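Local structure of pectate lyase (Bacillus, 3VMV) at residues Val156-Ser168 against Ser188-Tyr200. The protein probably acts as a secreted pectate lyase of polysaccharide lyase family 1, cleaving the polygalacturonate of pectin by elimination. Numbering follows the deposited sequence.
Sequences VDMKRNAEYITVS and SLAPDKITYHHNY
Leu189 meets the Lys159-Ala162 turn, a type I' beta turn. Leu189 O accepts a hydrogen bond from Asn161 N (2.9 Å), with the donor above the carbonyl plane. Its CD1 lies over one face of the Arg160 guanidinium. Pro191 rests on two backbone oxygens, CG on Met158 O and CB on Ala162 O. Asp192 N then bonds Ala162 O. Lys193 runs alongside Glu163. A bend at its last torsion (chi4 69°) turns Lys193 NZ to Glu163 OE2 (2.5 Å) in a short salt bridge. Lys193 NZ also meets Asp192 OD1 (3.0 Å) from above the carboxylate plane. Asp192 OD2 accepts from Asp215 N. A water donates to both carboxylates. The lysine charge probably eases the repulsion between these two acids. Lys193 CD packs on CE1 of the Tyr164 ring (3.4 Å). Replacing Lys193 with an alanine would probably leave the Glu163 and Asp192 carboxylates without their shared cation and take away the carbon chain packed on Tyr164.

From here the strands pair in parallel register, Ile165 with Ile194 through Ser168 with His197. Ile194 CD1 touches Met158 SD (3.5 Å) and also rests on Ile165 CD1, inside the coil. Thr195 lies beside Thr166 on the other face. Val167 CB packs on Tyr196 CD1 (3.6 Å), and a water links the Tyr196 hydroxyl to Val156 O. The His197 ring takes Ser168 CB over one face. Asn199 ND2 bonds Val167 O almost straight (170°), so this oxygen accepts two bonds, the other from His197 N.

These are successive coils of the right-handed parallel beta-helix. Strand 165-175 lies between strands 132-135 and 192-197, and the latter pairs onward with strand 215-219. Within the coil, Pro191 and Tyr196 also touch Val181 of strand 177-181.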
loop_
_atom_site.group_PDB
_atom_site.type_symbol
_atom_site.label_atom_id
_atom_site.label_comp_id
_atom_site.label_asym_id
_atom_site.label_seq_id
_atom_site.Cartn_x
_atom_site.Cartn_y
_atom_site.Cartn_z
ATOM N N VAL A 156 -0.958 0.289 4.640
ATOM C CA VAL A 156 -1.564 -0.391 3.484
ATOM C C VAL A 156 -1.217 -1.851 3.538
ATOM O O VAL A 156 -0.020 -2.221 3.473
ATOM C CB VAL A 156 -1.101 0.159 2.105
ATOM C CG1 VAL A 156 -1.619 -0.757 0.957
ATOM C CG2 VAL A 156 -1.601 1.613 1.912
ATOM N N ASP A 157 -2.232 -2.703 3.757
ATOM C CA ASP A 157 -2.019 -4.140 3.902
ATOM C C ASP A 157 -2.734 -4.880 2.804
ATOM O O ASP A 157 -3.864 -4.537 2.449
ATOM C CB ASP A 157 -2.541 -4.685 5.243
ATOM C CG ASP A 157 -1.732 -4.224 6.450
ATOM O OD1 ASP A 157 -0.608 -3.719 6.307
ATOM O OD2 ASP A 157 -2.252 -4.372 7.603
ATOM N N MET A 158 -2.084 -5.918 2.280
ATOM C CA MET A 158 -2.666 -6.762 1.232
ATOM C C MET A 158 -2.672 -8.191 1.704
ATOM O O MET A 158 -1.658 -8.682 2.239
ATOM C CB MET A 158 -1.819 -6.618 -0.053
ATOM C CG MET A 158 -1.783 -5.131 -0.499
ATOM S SD MET A 158 -0.582 -5.031 -1.810
ATOM C CE MET A 158 -0.387 -3.225 -1.813
ATOM N N LYS A 159 -3.799 -8.860 1.500
ATOM C CA LYS A 159 -4.009 -10.201 2.040
ATOM C C LYS A 159 -4.863 -11.033 1.105
ATOM O O LYS A 159 -5.570 -10.498 0.226
ATOM C CB LYS A 159 -4.784 -10.114 3.381
ATOM C CG LYS A 159 -4.137 -9.222 4.441
ATOM C CD LYS A 159 -5.017 -9.131 5.719
ATOM C CE LYS A 159 -4.405 -8.161 6.744
ATOM N NZ LYS A 159 -5.316 -7.997 7.934
ATOM N N ARG A 160 -4.863 -12.347 1.363
ATOM C CA ARG A 160 -5.894 -13.247 0.828
ATOM C C ARG A 160 -6.025 -13.106 -0.692
ATOM O O ARG A 160 -7.095 -12.816 -1.234
ATOM C CB ARG A 160 -7.235 -13.035 1.555
ATOM C CG ARG A 160 -7.103 -13.420 3.048
ATOM C CD ARG A 160 -8.444 -13.369 3.745
ATOM N NE ARG A 160 -8.313 -13.993 5.066
ATOM C CZ ARG A 160 -8.484 -15.288 5.331
ATOM N NH1 ARG A 160 -8.815 -16.147 4.373
ATOM N NH2 ARG A 160 -8.316 -15.724 6.573
ATOM N N ASN A 161 -4.909 -13.352 -1.369
ATOM C CA ASN A 161 -4.890 -13.472 -2.824
ATOM C C ASN A 161 -5.172 -12.202 -3.622
ATOM O O ASN A 161 -5.467 -12.292 -4.807
ATOM C CB ASN A 161 -5.843 -14.579 -3.253
ATOM C CG ASN A 161 -5.456 -15.881 -2.649
ATOM O OD1 ASN A 161 -4.393 -16.421 -2.959
ATOM N ND2 ASN A 161 -6.281 -16.372 -1.735
ATOM N N ALA A 162 -4.986 -11.040 -3.000
ATOM C CA ALA A 162 -5.021 -9.766 -3.715
ATOM C C ALA A 162 -3.904 -9.801 -4.755
ATOM O O ALA A 162 -2.811 -10.286 -4.471
ATOM C CB ALA A 162 -4.772 -8.602 -2.728
ATOM N N GLU A 163 -4.147 -9.265 -5.950
ATOM C CA GLU A 163 -3.183 -9.434 -7.041
ATOM C C GLU A 163 -3.297 -8.259 -7.981
ATOM O O GLU A 163 -4.402 -7.720 -8.173
ATOM C CB GLU A 163 -3.502 -10.716 -7.842
ATOM C CG GLU A 163 -2.399 -11.195 -8.760
ATOM C CD GLU A 163 -2.688 -12.618 -9.266
ATOM O OE1 GLU A 163 -3.824 -13.083 -9.065
ATOM O OE2 GLU A 163 -1.806 -13.266 -9.855
ATOM N N TYR A 164 -2.176 -7.907 -8.628
ATOM C CA TYR A 164 -2.136 -6.859 -9.657
ATOM C C TYR A 164 -2.408 -5.502 -9.028
ATOM O O TYR A 164 -3.424 -4.849 -9.305
ATOM C CB TYR A 164 -3.108 -7.149 -10.852
ATOM C CG TYR A 164 -2.782 -8.418 -11.614
ATOM C CD1 TYR A 164 -1.673 -8.489 -12.431
ATOM C CD2 TYR A 164 -3.606 -9.544 -11.506
ATOM C CE1 TYR A 164 -1.366 -9.660 -13.109
ATOM C CE2 TYR A 164 -3.320 -10.704 -12.189
ATOM C CZ TYR A 164 -2.200 -10.742 -12.979
ATOM O OH TYR A 164 -1.894 -11.890 -13.662
ATOM N N ILE A 165 -1.493 -5.072 -8.159
ATOM C CA ILE A 165 -1.714 -3.897 -7.322
ATOM C C ILE A 165 -0.523 -2.968 -7.509
ATOM O O ILE A 165 0.622 -3.452 -7.512
ATOM C CB ILE A 165 -1.813 -4.318 -5.864
ATOM C CG1 ILE A 165 -2.841 -5.451 -5.740
ATOM C CG2 ILE A 165 -2.141 -3.095 -4.966
ATOM C CD1 ILE A 165 -3.038 -5.986 -4.373
ATOM N N THR A 166 -0.786 -1.671 -7.707
ATOM C CA THR A 166 0.292 -0.676 -7.769
ATOM C C THR A 166 0.073 0.378 -6.717
ATOM O O THR A 166 -1.018 0.938 -6.633
ATOM C CB THR A 166 0.359 -0.028 -9.139
ATOM O OG1 THR A 166 0.818 -0.986 -10.096
ATOM C CG2 THR A 166 1.362 1.138 -9.155
ATOM N N VAL A 167 1.118 0.638 -5.945
ATOM C CA VAL A 167 1.125 1.608 -4.872
ATOM C C VAL A 167 2.185 2.632 -5.282
ATOM O O VAL A 167 3.388 2.320 -5.271
ATOM C CB VAL A 167 1.554 0.910 -3.593
ATOM C CG1 VAL A 167 1.693 1.886 -2.404
ATOM C CG2 VAL A 167 0.522 -0.197 -3.263
ATOM N N SER A 168 1.727 3.811 -5.647
ATOM C CA SER A 168 2.613 4.807 -6.255
ATOM C C SER A 168 2.422 6.196 -5.697
ATOM O O SER A 168 1.311 6.632 -5.420
ATOM C CB SER A 168 2.394 4.800 -7.777
ATOM O OG SER A 168 1.053 5.101 -8.128
ATOM N N SER A 188 -1.377 -20.586 0.046
ATOM C CA SER A 188 -2.604 -20.569 -0.751
ATOM C C SER A 188 -3.430 -19.303 -0.574
ATOM O O SER A 188 -4.381 -19.089 -1.331
ATOM C CB SER A 188 -3.462 -21.803 -0.431
ATOM O OG SER A 188 -4.116 -21.630 0.806
ATOM N N LEU A 189 -3.072 -18.478 0.409
ATOM C CA LEU A 189 -3.788 -17.222 0.645
ATOM C C LEU A 189 -2.905 -16.027 0.299
ATOM O O LEU A 189 -3.321 -14.890 0.490
ATOM C CB LEU A 189 -4.142 -17.079 2.120
ATOM C CG LEU A 189 -5.197 -18.093 2.565
ATOM C CD1 LEU A 189 -5.441 -17.822 4.033
ATOM C CD2 LEU A 189 -6.458 -17.889 1.726
ATOM N N ALA A 190 -1.692 -16.261 -0.185
ATOM C CA ALA A 190 -0.775 -15.126 -0.432
ATOM C C ALA A 190 -1.223 -14.237 -1.586
ATOM O O ALA A 190 -1.590 -14.720 -2.658
ATOM C CB ALA A 190 0.607 -15.668 -0.735
ATOM N N PRO A 191 -1.122 -12.922 -1.403
ATOM C CA PRO A 191 -1.183 -12.026 -2.552
ATOM C C PRO A 191 -0.015 -12.314 -3.503
ATOM O O PRO A 191 0.947 -13.028 -3.173
ATOM C CB PRO A 191 -0.976 -10.639 -1.923
ATOM C CG PRO A 191 -1.388 -10.813 -0.440
ATOM C CD PRO A 191 -0.839 -12.210 -0.147
ATOM N N ASP A 192 -0.063 -11.653 -4.668
ATOM C CA ASP A 192 1.034 -11.703 -5.622
ATOM C C ASP A 192 0.971 -10.486 -6.514
ATOM O O ASP A 192 -0.087 -9.880 -6.664
ATOM C CB ASP A 192 0.906 -12.942 -6.492
ATOM C CG ASP A 192 2.204 -13.331 -7.187
ATOM O OD1 ASP A 192 2.153 -14.094 -8.190
ATOM O OD2 ASP A 192 3.306 -12.929 -6.766
ATOM N N LYS A 193 2.106 -10.150 -7.135
ATOM C CA LYS A 193 2.156 -9.172 -8.228
ATOM C C LYS A 193 1.799 -7.737 -7.752
ATOM O O LYS A 193 0.736 -7.136 -8.083
ATOM C CB LYS A 193 1.336 -9.638 -9.433
ATOM C CG LYS A 193 1.819 -10.985 -9.981
ATOM C CD LYS A 193 0.990 -11.303 -11.215
ATOM C CE LYS A 193 1.156 -12.744 -11.635
ATOM N NZ LYS A 193 0.536 -13.665 -10.637
ATOM N N ILE A 194 2.698 -7.215 -6.915
ATOM C CA ILE A 194 2.565 -5.857 -6.341
ATOM C C ILE A 194 3.756 -4.991 -6.774
ATOM O O ILE A 194 4.898 -5.419 -6.646
ATOM C CB ILE A 194 2.611 -5.933 -4.798
ATOM C CG1 ILE A 194 1.874 -7.175 -4.265
ATOM C CG2 ILE A 194 2.166 -4.617 -4.129
ATOM C CD1 ILE A 194 0.338 -7.137 -4.513
ATOM N N THR A 195 3.481 -3.767 -7.210
ATOM C CA THR A 195 4.515 -2.779 -7.521
ATOM C C THR A 195 4.405 -1.639 -6.523
ATOM O O THR A 195 3.304 -1.098 -6.320
ATOM C CB THR A 195 4.220 -2.193 -8.919
ATOM O OG1 THR A 195 4.263 -3.243 -9.886
ATOM C CG2 THR A 195 5.242 -1.091 -9.300
ATOM N N TYR A 196 5.545 -1.197 -6.001
ATOM C CA TYR A 196 5.622 0.033 -5.236
ATOM C C TYR A 196 6.621 0.946 -5.926
ATOM O O TYR A 196 7.774 0.567 -6.099
ATOM C CB TYR A 196 6.146 -0.231 -3.827
ATOM C CG TYR A 196 5.323 -1.157 -2.972
ATOM C CD1 TYR A 196 4.408 -0.665 -2.063
ATOM C CD2 TYR A 196 5.477 -2.530 -3.057
ATOM C CE1 TYR A 196 3.662 -1.550 -1.264
ATOM C CE2 TYR A 196 4.721 -3.407 -2.252
ATOM C CZ TYR A 196 3.831 -2.878 -1.359
ATOM O OH TYR A 196 3.087 -3.771 -0.587
ATOM N N HIS A 197 6.199 2.146 -6.298
ATOM C CA HIS A 197 7.155 3.085 -6.881
ATOM C C HIS A 197 6.869 4.514 -6.520
ATOM O O HIS A 197 5.724 4.933 -6.327
ATOM C CB HIS A 197 7.270 2.878 -8.433
ATOM C CG HIS A 197 6.124 3.417 -9.223
ATOM N ND1 HIS A 197 6.107 4.707 -9.724
ATOM C CD2 HIS A 197 4.955 2.849 -9.610
ATOM C CE1 HIS A 197 4.973 4.896 -10.389
ATOM N NE2 HIS A 197 4.255 3.784 -10.326
ATOM N N HIS A 198 7.946 5.285 -6.385
ATOM C CA HIS A 198 7.846 6.719 -6.092
ATOM C C HIS A 198 7.112 7.053 -4.817
ATOM O O HIS A 198 6.496 8.092 -4.715
ATOM C CB HIS A 198 7.292 7.490 -7.296
ATOM C CG HIS A 198 8.239 7.526 -8.452
ATOM N ND1 HIS A 198 8.219 6.588 -9.467
ATOM C CD2 HIS A 198 9.287 8.343 -8.708
ATOM C CE1 HIS A 198 9.182 6.871 -10.332
ATOM N NE2 HIS A 198 9.835 7.936 -9.901
ATOM N N ASN A 199 7.196 6.168 -3.835
ATOM C CA ASN A 199 6.651 6.512 -2.521
ATOM C C ASN A 199 7.725 7.079 -1.615
ATOM O O ASN A 199 8.922 6.783 -1.771
ATOM C CB ASN A 199 6.078 5.259 -1.826
ATOM C CG ASN A 199 4.988 4.579 -2.646
ATOM O OD1 ASN A 199 3.858 5.051 -2.728
ATOM N ND2 ASN A 199 5.352 3.458 -3.317
ATOM N N TYR A 200 7.267 7.818 -0.616
ATOM C CA TYR A 200 8.105 8.284 0.473
ATOM C C TYR A 200 7.756 7.454 1.703
ATOM O O TYR A 200 6.570 7.428 2.108
ATOM C CB TYR A 200 7.716 9.722 0.757
ATOM C CG TYR A 200 8.548 10.498 1.747
ATOM C CD1 TYR A 200 9.949 10.464 1.723
ATOM C CD2 TYR A 200 7.936 11.331 2.682
ATOM C CE1 TYR A 200 10.693 11.230 2.608
ATOM C CE2 TYR A 200 8.694 12.080 3.562
ATOM C CZ TYR A 200 10.043 12.049 3.505
ATOM O OH TYR A 200 10.827 12.815 4.371
HETATM O O HOH W 1 1.179 -3.560 1.322
HETATM O O HOH W 2 -0.223 -15.393 -8.897
#